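Local coordinates for NLP/P60 family protein (Bacillus cereus ATCC 10987, PDB 3H41), which probably releases L-Ala-D-Glu dipeptides from murein peptides, acting as a cysteine peptidase that cuts the bond between gamma-D-glutamate and the following L-lysine, at residues D23-R26 / P31-T34; K44-D49 / P203-G208; E50-T55 / R284-V289. All coordinates share one frame; numbering follows the deposited sequence.

Contact 1 of 3, residues D23-R26 / P31-T34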
loop_
_atom_site.group_PDB
_atom_site.type_symbol
_atom_site.label_atom_id
_atom_site.label_comp_id
_atom_site.label_asym_id
_atom_site.label_seq_id
_atom_site.Cartn_x
_atom_site.Cartn_y
_atom_site.Cartn_z
ATOM N N ASP A 23 9.593 -13.860 13.876
ATOM C CA ASP A 23 9.292 -14.150 15.292
ATOM C C ASP A 23 9.331 -12.945 16.202
ATOM O O ASP A 23 9.745 -13.063 17.372
ATOM C CB ASP A 23 10.323 -15.124 15.876
ATOM C CG ASP A 23 10.403 -16.391 15.120
ATOM O OD1 ASP A 23 9.381 -17.096 15.103
ATOM O OD2 ASP A 23 11.494 -16.669 14.568
ATOM N N SER A 24 8.935 -11.777 15.700
ATOM C CA SER A 24 9.032 -10.542 16.492
ATOM C C SER A 24 7.670 -10.021 16.918
ATOM O O SER A 24 7.555 -8.874 17.332
ATOM C CB SER A 24 9.744 -9.462 15.675
ATOM O OG SER A 24 11.091 -9.859 15.506
ATOM N N LEU A 25 6.644 -10.852 16.834
ATOM C CA LEU A 25 5.279 -10.374 17.127
ATOM C C LEU A 25 5.102 -10.176 18.628
ATOM O O LEU A 25 5.585 -10.977 19.408
ATOM C CB LEU A 25 4.237 -11.413 16.716
ATOM C CG LEU A 25 3.996 -11.786 15.261
ATOM C CD1 LEU A 25 3.023 -12.955 15.183
ATOM C CD2 LEU A 25 3.426 -10.629 14.518
ATOM N N ARG A 26 4.383 -9.143 19.037
ATOM C CA ARG A 26 3.768 -9.118 20.361
ATOM C C ARG A 26 2.416 -9.803 20.306
ATOM O O ARG A 26 1.833 -9.961 19.225
ATOM C CB ARG A 26 3.539 -7.673 20.788
ATOM C CG ARG A 26 4.760 -6.811 20.811
ATOM C CD ARG A 26 4.321 -5.341 20.890
ATOM N NE ARG A 26 3.610 -4.938 19.688
ATOM C CZ ARG A 26 3.246 -3.695 19.410
ATOM N NH1 ARG A 26 3.475 -2.705 20.277
ATOM N NH2 ARG A 26 2.660 -3.444 18.243
ATOM N N PRO A 31 -3.405 -10.515 15.349
ATOM C CA PRO A 31 -4.385 -10.390 14.255
ATOM C C PRO A 31 -3.825 -9.881 12.900
ATOM O O PRO A 31 -4.482 -10.022 11.862
ATOM C CB PRO A 31 -5.433 -9.423 14.806
ATOM C CG PRO A 31 -5.185 -9.302 16.272
ATOM C CD PRO A 31 -3.808 -9.767 16.563
ATOM N N SER A 32 -2.613 -9.363 12.903
ATOM C CA SER A 32 -1.915 -9.077 11.649
ATOM C C SER A 32 -1.256 -10.305 11.012
ATOM O O SER A 32 -0.889 -10.252 9.810
ATOM C CB SER A 32 -0.858 -7.957 11.854
ATOM O OG SER A 32 0.297 -8.458 12.481
ATOM N N ALA A 33 -1.063 -11.376 11.793
ATOM C CA ALA A 33 -0.190 -12.492 11.369
ATOM C C ALA A 33 -0.953 -13.775 11.019
ATOM O O ALA A 33 -0.345 -14.734 10.555
ATOM C CB ALA A 33 0.834 -12.764 12.431
ATOM N N THR A 34 -2.259 -13.782 11.248
ATOM C CA THR A 34 -3.116 -14.939 10.985
ATOM C C THR A 34 -3.597 -14.924 9.533
ATOM O O THR A 34 -3.431 -13.930 8.820
ATOM C CB THR A 34 -4.342 -14.926 11.914
ATOM O OG1 THR A 34 -5.017 -13.638 11.822
ATOM C CG2 THR A 34 -3.910 -15.205 13.361
#
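L25 and A33 meet in the N-terminal SH3-like domain. L25 belongs to the loop that follows strand 15-19. A33 lies in the short, weakly bonded helix 30-33. Four residues separate the two segments, so the contact closes a small local loop. The forked end of L25 is turned onto the single methyl of A33. L25 CD1 makes the closer approach, with A33 CB at 3.5 Å. The other branch also reaches it, L25 CD2 lying 4.0 Å from A33 CB. The first torsion explains the reach. L25 CG stands anti to the carbonyl carbon (chi1 -67°), and this carries the fork across to the helix. Both CB atoms point at the opposite segment.

No hydrogen bond crosses here, and only 87 Å² is buried. The contact is plain apolar packing. Elsewhere L25 also touches W19 and W79, carried by strands 15-19 and 79-84. The helix has its own links to the domain: S32 O and T34 O both accept from the side-chain amide of Q104. S32 touches L39 and W42 of the next helix.

The hydroxyl of S32 borders the apolar patch without bonding to the leucine. It is held by the carbonyl oxygen of D29, one turn back in the chain. The nearest atom of segment 23-26 is a methyl, L25 CD2, 4.3 Å from S32 OG.

Contact 2 of 3, residues K44-D49 / P203-G208. With DGL (D-glutamic acid), chain C; ALA (alanine), chain B.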
loop_
_atom_site.group_PDB
_atom_site.type_symbol
_atom_site.label_atom_id
_atom_site.label_comp_id
_atom_site.label_asym_id
_atom_site.label_seq_id
_atom_site.Cartn_x
_atom_site.Cartn_y
_atom_site.Cartn_z
ATOM N N LYS A 44 -6.920 -0.831 15.710
ATOM C CA LYS A 44 -7.815 -0.142 16.626
ATOM C C LYS A 44 -7.581 -0.571 18.090
ATOM O O LYS A 44 -7.934 0.153 18.988
ATOM C CB LYS A 44 -9.285 -0.306 16.195
ATOM C CG LYS A 44 -9.536 0.443 14.888
ATOM C CD LYS A 44 -10.998 0.581 14.473
ATOM C CE LYS A 44 -11.128 1.362 13.118
ATOM N NZ LYS A 44 -10.223 2.588 12.895
ATOM N N SER A 45 -6.962 -1.728 18.305
ATOM C CA SER A 45 -6.657 -2.237 19.641
ATOM C C SER A 45 -5.426 -1.565 20.267
ATOM O O SER A 45 -5.247 -1.618 21.481
ATOM C CB SER A 45 -6.422 -3.747 19.598
ATOM O OG SER A 45 -5.212 -4.099 18.942
HETATM N N MSE A 46 -4.572 -0.973 19.429
HETATM C CA MSE A 46 -3.295 -0.436 19.888
HETATM C C MSE A 46 -3.377 0.982 20.452
HETATM O O MSE A 46 -4.012 1.892 19.882
HETATM C CB MSE A 46 -2.266 -0.467 18.752
HETATM C CG MSE A 46 -1.654 -1.848 18.533
HETATM SE SE MSE A 46 -0.298 -1.724 17.176
HETATM C CE MSE A 46 -1.383 -1.743 15.515
ATOM N N THR A 47 -2.723 1.164 21.585
ATOM C CA THR A 47 -2.451 2.487 22.092
ATOM C C THR A 47 -1.456 3.205 21.176
ATOM O O THR A 47 -0.764 2.579 20.340
ATOM C CB THR A 47 -1.823 2.443 23.459
ATOM O OG1 THR A 47 -0.569 1.730 23.373
ATOM C CG2 THR A 47 -2.765 1.826 24.543
ATOM N N LEU A 48 -1.335 4.510 21.360
ATOM C CA LEU A 48 -0.282 5.272 20.678
ATOM C C LEU A 48 1.113 4.685 20.894
ATOM O O LEU A 48 1.876 4.509 19.922
ATOM C CB LEU A 48 -0.322 6.768 21.028
ATOM C CG LEU A 48 0.751 7.641 20.408
ATOM C CD1 LEU A 48 0.660 7.605 18.844
ATOM C CD2 LEU A 48 0.719 9.081 20.961
ATOM N N ASP A 49 1.477 4.421 22.154
ATOM C CA ASP A 49 2.802 3.873 22.452
ATOM C C ASP A 49 3.005 2.559 21.695
ATOM O O ASP A 49 4.102 2.283 21.205
ATOM C CB ASP A 49 2.984 3.595 23.957
ATOM C CG ASP A 49 3.229 4.851 24.784
ATOM O OD1 ASP A 49 3.789 5.840 24.264
ATOM O OD2 ASP A 49 2.845 4.840 25.978
ATOM N N PRO A 203 -6.503 6.414 10.220
ATOM C CA PRO A 203 -5.320 6.461 11.090
ATOM C C PRO A 203 -4.073 5.870 10.498
ATOM O O PRO A 203 -4.106 4.831 9.819
ATOM C CB PRO A 203 -5.776 5.676 12.335
ATOM C CG PRO A 203 -7.231 5.834 12.309
ATOM C CD PRO A 203 -7.574 5.650 10.888
ATOM N N TYR A 204 -2.972 6.564 10.755
ATOM C CA TYR A 204 -1.634 6.164 10.355
ATOM C C TYR A 204 -1.185 4.870 10.992
ATOM O O TYR A 204 -1.533 4.589 12.121
ATOM C CB TYR A 204 -0.688 7.288 10.766
ATOM C CG TYR A 204 0.794 7.136 10.466
ATOM C CD1 TYR A 204 1.625 6.357 11.279
ATOM C CD2 TYR A 204 1.377 7.853 9.424
ATOM C CE1 TYR A 204 2.996 6.248 10.999
ATOM C CE2 TYR A 204 2.735 7.782 9.178
ATOM C CZ TYR A 204 3.532 6.977 9.955
ATOM O OH TYR A 204 4.876 6.968 9.675
ATOM N N ILE A 205 -0.419 4.071 10.260
ATOM C CA ILE A 205 0.343 2.986 10.880
ATOM C C ILE A 205 1.701 2.909 10.144
ATOM O O ILE A 205 1.767 3.034 8.943
ATOM C CB ILE A 205 -0.454 1.648 10.888
ATOM C CG1 ILE A 205 0.131 0.607 11.886
ATOM C CG2 ILE A 205 -0.561 1.064 9.497
ATOM C CD1 ILE A 205 -0.040 1.000 13.352
ATOM N N TRP A 206 2.772 2.703 10.890
ATOM C CA TRP A 206 4.097 2.486 10.302
ATOM C C TRP A 206 4.069 1.311 9.330
ATOM O O TRP A 206 3.469 0.286 9.597
ATOM C CB TRP A 206 5.118 2.263 11.409
ATOM C CG TRP A 206 6.558 2.188 11.007
ATOM C CD1 TRP A 206 7.364 1.090 11.105
ATOM C CD2 TRP A 206 7.388 3.250 10.528
ATOM N NE1 TRP A 206 8.623 1.388 10.711
ATOM C CE2 TRP A 206 8.686 2.717 10.373
ATOM C CE3 TRP A 206 7.167 4.597 10.233
ATOM C CZ2 TRP A 206 9.744 3.466 9.884
ATOM C CZ3 TRP A 206 8.229 5.359 9.789
ATOM C CH2 TRP A 206 9.512 4.796 9.637
ATOM N N ALA A 207 4.738 1.508 8.195
ATOM C CA ALA A 207 4.786 0.545 7.124
ATOM C C ALA A 207 3.433 0.306 6.430
ATOM O O ALA A 207 3.323 -0.566 5.608
ATOM C CB ALA A 207 5.433 -0.848 7.626
ATOM N N GLY A 208 2.416 1.103 6.729
ATOM C CA GLY A 208 1.055 0.822 6.245
ATOM C C GLY A 208 1.027 1.061 4.743
ATOM O O GLY A 208 1.512 2.058 4.281
HETATM N N DGL C . 8.622 4.257 5.997
HETATM C CA DGL C . 9.191 5.589 6.219
HETATM C C DGL C . 9.894 6.097 4.996
HETATM O O DGL C . 10.836 6.897 5.078
HETATM C CB DGL C . 8.081 6.567 6.639
HETATM C CG DGL C . 8.594 7.958 7.057
HETATM C CD DGL C . 9.795 7.967 8.001
HETATM O OE1 DGL C . 9.577 8.270 9.188
HETATM O OE2 DGL C . 10.962 7.727 7.584
HETATM O OXT DGL C . 9.496 5.762 3.873
HETATM N N ALA B . 9.594 0.919 4.769
HETATM C CA ALA B . 8.765 1.842 5.664
HETATM C C ALA B . 9.422 3.213 5.772
HETATM O O ALA B . 10.650 3.328 5.660
HETATM C CB ALA B . 8.614 1.251 7.063
#
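Behind the substrate pocket of the NlpC/P60 peptidase, M46 touches I205 next door to the residues that line the pocket. M46 is selenomethionine in this crystal. Its terminal methyl does the touching: M46 CE lies 3.7 Å from I205 CD1. The two side chains cross at about a right angle and meet end to end. M46 runs out extended and then bends at the selenium (chi3 -80°), which directs the methyl to the isoleucine. The CB of I205 does not point at M46, but its CG1 branch brings CD1 to the methyl. K51 lies against both side chains. K44 NZ comes loosely to P203 CG, at 4.5 Å. No hydrogen bond crosses between the segments.

The next residues of 203-208 face the bound dipeptide product. I205 to G208 form a type II turn, closed by G208 N to I205 O at 3.0 Å. The turn places W206 and A207 at the ligand. The alanine methyl sits over one face of the W206 indole, offset toward the rim and 3.5 Å above the plane. The amide nitrogen of D-glutamate lies over the same face. The side-chain carboxylate of D-glutamate is at the ring edge, with DGL OE1 3.3 Å from W206 CZ3. A207 CB approaches the alanine CB at 3.9 Å. Y204 OH is hydrogen-bonded to the cysteinesulfonic acid at position 216, the oxidised form of the probable nucleophile. A wall of this kind, beside the probable nucleophile, belongs to the L-Ala-gamma-D-Glu pocket of this C40 cysteine peptidase.

Contact 3 of 3, residues E50-T55 / R284-V289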
loop_
_atom_site.group_PDB
_atom_site.type_symbol
_atom_site.label_atom_id
_atom_site.label_comp_id
_atom_site.label_asym_id
_atom_site.label_seq_id
_atom_site.Cartn_x
_atom_site.Cartn_y
_atom_site.Cartn_z
ATOM N N GLU A 50 1.950 1.746 21.625
ATOM C CA GLU A 50 2.071 0.424 20.946
ATOM C C GLU A 50 2.286 0.584 19.422
ATOM O O GLU A 50 3.050 -0.186 18.812
ATOM C CB GLU A 50 0.901 -0.467 21.258
ATOM C CG GLU A 50 0.998 -1.052 22.656
ATOM C CD GLU A 50 -0.293 -1.607 23.143
ATOM O OE1 GLU A 50 -1.333 -0.914 22.981
ATOM O OE2 GLU A 50 -0.276 -2.733 23.700
ATOM N N LYS A 51 1.670 1.613 18.839
ATOM C CA LYS A 51 1.890 1.925 17.436
ATOM C C LYS A 51 3.307 2.442 17.208
ATOM O O LYS A 51 3.991 2.048 16.231
ATOM C CB LYS A 51 0.860 2.953 16.958
ATOM C CG LYS A 51 -0.537 2.399 16.804
ATOM C CD LYS A 51 -1.509 3.457 16.290
ATOM C CE LYS A 51 -2.914 2.834 16.069
ATOM N NZ LYS A 51 -3.925 3.942 15.863
ATOM N N LEU A 52 3.764 3.318 18.099
ATOM C CA LEU A 52 5.110 3.932 17.945
ATOM C C LEU A 52 6.239 2.932 18.058
ATOM O O LEU A 52 7.265 3.082 17.402
ATOM C CB LEU A 52 5.326 5.078 18.940
ATOM C CG LEU A 52 4.468 6.329 18.684
ATOM C CD1 LEU A 52 4.547 7.312 19.861
ATOM C CD2 LEU A 52 4.882 7.019 17.353
ATOM N N TRP A 53 6.042 1.897 18.869
ATOM C CA TRP A 53 7.013 0.784 18.961
ATOM C C TRP A 53 7.382 0.146 17.626
ATOM O O TRP A 53 8.530 -0.224 17.396
ATOM C CB TRP A 53 6.447 -0.290 19.850
ATOM C CG TRP A 53 7.284 -1.540 20.011
ATOM C CD1 TRP A 53 8.300 -1.713 20.911
ATOM C CD2 TRP A 53 7.112 -2.820 19.354
ATOM N NE1 TRP A 53 8.784 -2.989 20.853
ATOM C CE2 TRP A 53 8.084 -3.699 19.903
ATOM C CE3 TRP A 53 6.244 -3.305 18.368
ATOM C CZ2 TRP A 53 8.220 -5.058 19.485
ATOM C CZ3 TRP A 53 6.358 -4.661 17.952
ATOM C CH2 TRP A 53 7.350 -5.512 18.511
ATOM N N LEU A 54 6.390 0.025 16.746
ATOM C CA LEU A 54 6.646 -0.475 15.379
ATOM C C LEU A 54 7.748 0.283 14.658
ATOM O O LEU A 54 8.611 -0.344 14.034
ATOM C CB LEU A 54 5.348 -0.474 14.564
ATOM C CG LEU A 54 4.273 -1.401 15.145
ATOM C CD1 LEU A 54 2.905 -1.115 14.466
ATOM C CD2 LEU A 54 4.713 -2.855 14.972
ATOM N N THR A 55 7.741 1.622 14.771
ATOM C CA THR A 55 8.773 2.496 14.228
ATOM C C THR A 55 10.037 2.506 15.093
ATOM O O THR A 55 11.143 2.288 14.614
ATOM C CB THR A 55 8.269 3.979 14.179
ATOM O OG1 THR A 55 7.025 4.025 13.449
ATOM C CG2 THR A 55 9.314 4.872 13.551
ATOM N N ARG A 284 1.727 10.850 10.802
ATOM C CA ARG A 284 2.383 10.259 11.969
ATOM C C ARG A 284 1.333 9.503 12.782
ATOM O O ARG A 284 0.129 9.729 12.614
ATOM C CB ARG A 284 3.039 11.356 12.837
ATOM C CG ARG A 284 2.048 12.408 13.378
ATOM C CD ARG A 284 2.680 13.422 14.351
ATOM N NE ARG A 284 3.945 13.935 13.839
ATOM C CZ ARG A 284 5.025 14.202 14.576
ATOM N NH1 ARG A 284 5.038 14.003 15.902
ATOM N NH2 ARG A 284 6.117 14.659 13.972
ATOM N N ALA A 285 1.774 8.632 13.678
ATOM C CA ALA A 285 0.860 7.767 14.418
ATOM C C ALA A 285 -0.207 8.497 15.240
ATOM O O ALA A 285 -1.264 7.963 15.497
ATOM C CB ALA A 285 1.623 6.809 15.313
ATOM N N GLU A 286 0.104 9.723 15.657
ATOM C CA GLU A 286 -0.820 10.488 16.474
ATOM C C GLU A 286 -2.010 10.927 15.629
ATOM O O GLU A 286 -2.995 11.397 16.175
ATOM C CB GLU A 286 -0.134 11.725 17.071
ATOM C CG GLU A 286 0.873 11.446 18.174
ATOM C CD GLU A 286 2.264 11.055 17.701
ATOM O OE1 GLU A 286 2.507 10.839 16.484
ATOM O OE2 GLU A 286 3.129 10.921 18.576
ATOM N N ARG A 287 -1.915 10.808 14.305
ATOM C CA ARG A 287 -2.885 11.423 13.434
ATOM C C ARG A 287 -3.385 10.488 12.317
ATOM O O ARG A 287 -3.187 9.254 12.378
ATOM C CB ARG A 287 -2.295 12.727 12.906
ATOM C CG ARG A 287 -1.948 13.716 14.083
ATOM C CD ARG A 287 -2.363 15.137 13.835
ATOM N NE ARG A 287 -1.622 15.737 12.732
ATOM C CZ ARG A 287 -0.374 16.199 12.793
ATOM N NH1 ARG A 287 0.333 16.139 13.925
ATOM N NH2 ARG A 287 0.174 16.741 11.701
ATOM N N SER A 288 -4.125 11.078 11.377
ATOM C CA SER A 288 -4.763 10.356 10.294
ATOM C C SER A 288 -4.500 11.093 9.009
ATOM O O SER A 288 -4.013 12.235 9.025
ATOM C CB SER A 288 -6.269 10.315 10.505
ATOM O OG SER A 288 -6.565 9.659 11.713
ATOM N N VAL A 289 -4.855 10.461 7.897
ATOM C CA VAL A 289 -4.775 11.127 6.603
ATOM C C VAL A 289 -5.494 12.487 6.715
ATOM O O VAL A 289 -6.669 12.578 7.129
ATOM C CB VAL A 289 -5.360 10.291 5.455
ATOM C CG1 VAL A 289 -5.375 11.121 4.171
ATOM C CG2 VAL A 289 -4.531 8.992 5.271
HETATM O O HOH W 1 -2.731 6.021 14.221
#
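A285 O accepts a hydrogen bond from a water, 2.7 Å from the water oxygen, and the same water accepts one from K51 NZ at 2.9 Å. This single water is the polar link between helix 48-56 and the loop 284-289. K51 reaches it with a nearly straight chain, anti at every torsion after the first. The lysine thus runs out past A285, and its ammonium group meets the water beside the A285 carbonyl.

The rest is van der Waals packing at the surface, mostly between apolar groups. A285 CB points to the helix and packs between K51 and L52. L52 CD2 is 3.9 Å from A285 CB, while the root of K51 is looser, with CB 4.3 Å from that methyl. The other prong of the leucine turns to the glutamate: L52 CD1 lies 4.1 Å from E286 OE2. L52 and E286 cross at about a right angle. E286 sets out away from the helix, but a bend at its second torsion (chi2 83°) brings the carboxylate back beside the leucine. L48, one turn earlier on the helix, also touches A285 and E286.

R284 to R287 form a type I turn, closed by R287 N to R284 O at 2.9 Å. This turn puts A285 and E286 at its two middle positions, where both can meet the helix. Beyond it, the R287 guanidinium forms a salt bridge with E290. The contact joins helix 48-56, in the N-terminal part of the chain, to the loop between strands 278-281 and 290-293 of the NlpC/P60 catalytic domain.

In the fold
Contacts 2 and 3 share helix 48-56, and their centres are about 5 Å apart. Their backbones join at Y204 N and R287 O, 3.1 Å apart, a probable hydrogen bond. The centre of contact 1 lies about 14 Å from that of contact 2 and about 17 Å from that of contact 3. R26 bridges the gap: R26 NH1 probably bonds to E50 O at 2.9 Å, and R26 NH2 packs on M46 SE. Contact 2 lies nearest the product, since its segment 203-208 carries W206 and A207 of the pocket. Between nearest atoms, the L52 side chain is about 9 Å from the bound D-glutamate and the S32 side chain about 14 Å from the bound alanine.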